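Local coordinates for protein alanine racemase (Corynebacterium glutamicum, PDB 2DY3) that is a pyridoxal-5'-phosphate-binding member of the alanine racemase family, pairing an N-terminal TIM-type barrel with a C-terminal domain rich in beta strands, at residues D292-P297 and N314-E319. Sequence-based numbering, arbitrary orientation.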
loop_
_atom_site.group_PDB
_atom_site.type_symbol
_atom_site.label_atom_id
_atom_site.label_comp_id
_atom_site.label_asym_id
_atom_site.label_seq_id
_atom_site.Cartn_x
_atom_site.Cartn_y
_atom_site.Cartn_z
ATOM N N ASP B 292 21.734 -13.763 -3.555
ATOM C CA ASP B 292 23.071 -13.865 -4.129
ATOM C C ASP B 292 22.988 -14.255 -5.597
ATOM O O ASP B 292 23.800 -15.034 -6.094
ATOM C CB ASP B 292 23.916 -14.892 -3.370
ATOM C CG ASP B 292 24.297 -14.419 -1.984
ATOM O OD1 ASP B 292 24.780 -13.272 -1.859
ATOM O OD2 ASP B 292 24.124 -15.196 -1.021
ATOM N N GLY B 293 21.985 -13.721 -6.285
ATOM C CA GLY B 293 21.832 -14.010 -7.696
ATOM C C GLY B 293 21.143 -15.313 -8.051
ATOM O O GLY B 293 20.941 -15.586 -9.231
ATOM N N LEU B 294 20.785 -16.124 -7.057
ATOM C CA LEU B 294 20.107 -17.386 -7.348
ATOM C C LEU B 294 18.641 -17.386 -6.905
ATOM O O LEU B 294 18.294 -16.840 -5.864
ATOM C CB LEU B 294 20.851 -18.563 -6.708
ATOM C CG LEU B 294 22.182 -18.950 -7.368
ATOM C CD1 LEU B 294 22.504 -20.379 -7.033
ATOM C CD2 LEU B 294 22.083 -18.813 -8.871
ATOM N N ASP B 295 17.787 -17.998 -7.717
ATOM C CA ASP B 295 16.361 -18.049 -7.434
ATOM C C ASP B 295 15.929 -19.138 -6.468
ATOM O O ASP B 295 16.510 -20.215 -6.415
ATOM C CB ASP B 295 15.568 -18.214 -8.732
ATOM C CG ASP B 295 15.543 -16.951 -9.570
ATOM O OD1 ASP B 295 15.987 -15.895 -9.075
ATOM O OD2 ASP B 295 15.065 -17.015 -10.722
ATOM N N TYR B 296 14.891 -18.828 -5.701
ATOM C CA TYR B 296 14.298 -19.747 -4.745
ATOM C C TYR B 296 12.808 -19.422 -4.795
ATOM O O TYR B 296 12.383 -18.320 -4.448
ATOM C CB TYR B 296 14.866 -19.520 -3.339
ATOM C CG TYR B 296 16.351 -19.795 -3.229
ATOM C CD1 TYR B 296 17.283 -18.768 -3.342
ATOM C CD2 TYR B 296 16.822 -21.088 -3.036
ATOM C CE1 TYR B 296 18.644 -19.026 -3.264
ATOM C CE2 TYR B 296 18.173 -21.356 -2.959
ATOM C CZ TYR B 296 19.082 -20.328 -3.074
ATOM O OH TYR B 296 20.428 -20.607 -3.002
ATOM N N PRO B 297 11.995 -20.385 -5.243
ATOM C CA PRO B 297 10.544 -20.247 -5.369
ATOM C C PRO B 297 9.794 -20.034 -4.063
ATOM O O PRO B 297 10.096 -20.659 -3.047
ATOM C CB PRO B 297 10.142 -21.543 -6.053
ATOM C CG PRO B 297 11.090 -22.523 -5.435
ATOM C CD PRO B 297 12.412 -21.771 -5.516
ATOM N N ASN B 314 19.250 -26.675 0.179
ATOM C CA ASN B 314 20.052 -25.501 0.493
ATOM C C ASN B 314 21.541 -25.722 0.217
ATOM O O ASN B 314 22.380 -25.581 1.106
ATOM C CB ASN B 314 19.840 -25.096 1.959
ATOM C CG ASN B 314 20.410 -23.724 2.270
ATOM O OD1 ASN B 314 20.483 -22.863 1.393
ATOM N ND2 ASN B 314 20.799 -23.506 3.521
ATOM N N PRO B 315 21.886 -26.063 -1.034
ATOM C CA PRO B 315 23.274 -26.310 -1.444
ATOM C C PRO B 315 24.214 -25.108 -1.373
ATOM O O PRO B 315 25.428 -25.276 -1.255
ATOM C CB PRO B 315 23.121 -26.838 -2.870
ATOM C CG PRO B 315 21.910 -26.109 -3.362
ATOM C CD PRO B 315 20.968 -26.225 -2.174
ATOM N N HIS B 316 23.659 -23.902 -1.434
ATOM C CA HIS B 316 24.464 -22.689 -1.393
ATOM C C HIS B 316 24.588 -22.149 0.028
ATOM O O HIS B 316 25.117 -21.057 0.256
ATOM C CB HIS B 316 23.849 -21.652 -2.332
ATOM C CG HIS B 316 23.539 -22.207 -3.689
ATOM N ND1 HIS B 316 24.521 -22.555 -4.591
ATOM C CD2 HIS B 316 22.364 -22.578 -4.253
ATOM C CE1 HIS B 316 23.966 -23.122 -5.648
ATOM N NE2 HIS B 316 22.657 -23.150 -5.467
ATOM N N GLY B 317 24.097 -22.928 0.985
ATOM C CA GLY B 317 24.185 -22.536 2.379
ATOM C C GLY B 317 23.536 -21.223 2.773
ATOM O O GLY B 317 24.100 -20.471 3.566
ATOM N N VAL B 318 22.363 -20.936 2.226
ATOM C CA VAL B 318 21.655 -19.713 2.577
ATOM C C VAL B 318 21.413 -19.713 4.084
ATOM O O VAL B 318 20.981 -20.718 4.643
ATOM C CB VAL B 318 20.282 -19.638 1.891
ATOM C CG1 VAL B 318 19.489 -18.435 2.448
ATOM C CG2 VAL B 318 20.459 -19.537 0.377
ATOM N N GLU B 319 21.695 -18.589 4.729
ATOM C CA GLU B 319 21.497 -18.454 6.164
ATOM C C GLU B 319 20.652 -17.226 6.486
ATOM O O GLU B 319 20.461 -16.357 5.639
ATOM C CB GLU B 319 22.841 -18.329 6.869
ATOM C CG GLU B 319 23.772 -19.501 6.646
ATOM C CD GLU B 319 25.046 -19.362 7.438
ATOM O OE1 GLU B 319 25.007 -19.552 8.666
ATOM O OE2 GLU B 319 26.087 -19.046 6.839
HETATM O O HOH W 1 20.828 -22.849 -1.316
#
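A type I beta turn, Asn314 to Gly317, and Val318 just after it meet the start of strand 294-299: His316 and Val318 on one side, Leu294 and Tyr296 on the other. The Gly317 N to Asn314 O hydrogen bond closes the turn. Leu294 CD1 sits over one face of the His316 imidazole, 3.4 Å from the ring centroid and 21° off the normal, a CH-pi contact. Pro315 CG lies against the opposite face, also offset toward the rim. Tyr296 OH comes at the edge of the same ring, near its plane, 3.0 Å from His316 CD2. Val318 CG2 lies obliquely beside the phenol, 3.8 Å from Tyr296 CZ. Strand 294-299 belongs to the mixed sheet of the C-terminal domain, pairing with 288-291 and 307-312; 314-319 is in the loop that joins 307-312 to 323-325. Tyr296 and Val318 both also pack on Leu311 of strand 307-312. One water ties the phenol to the turn. It lies 2.8 Å from Tyr296 OH, donates to Asn314 OD1 and accepts from His316 N. Val318 N also donates to Asn314 OD1 at 2.8 Å, tilted from the carbonyl plane. Asn314 CG stands anti to the backbone N (chi1 -168°), which turns the amide back over the turn. Asn314 ND2 donates to Val318 O at 3.0 Å, in that carbonyl's plane and on a lone pair, though 19° out of the Asn314 amide plane.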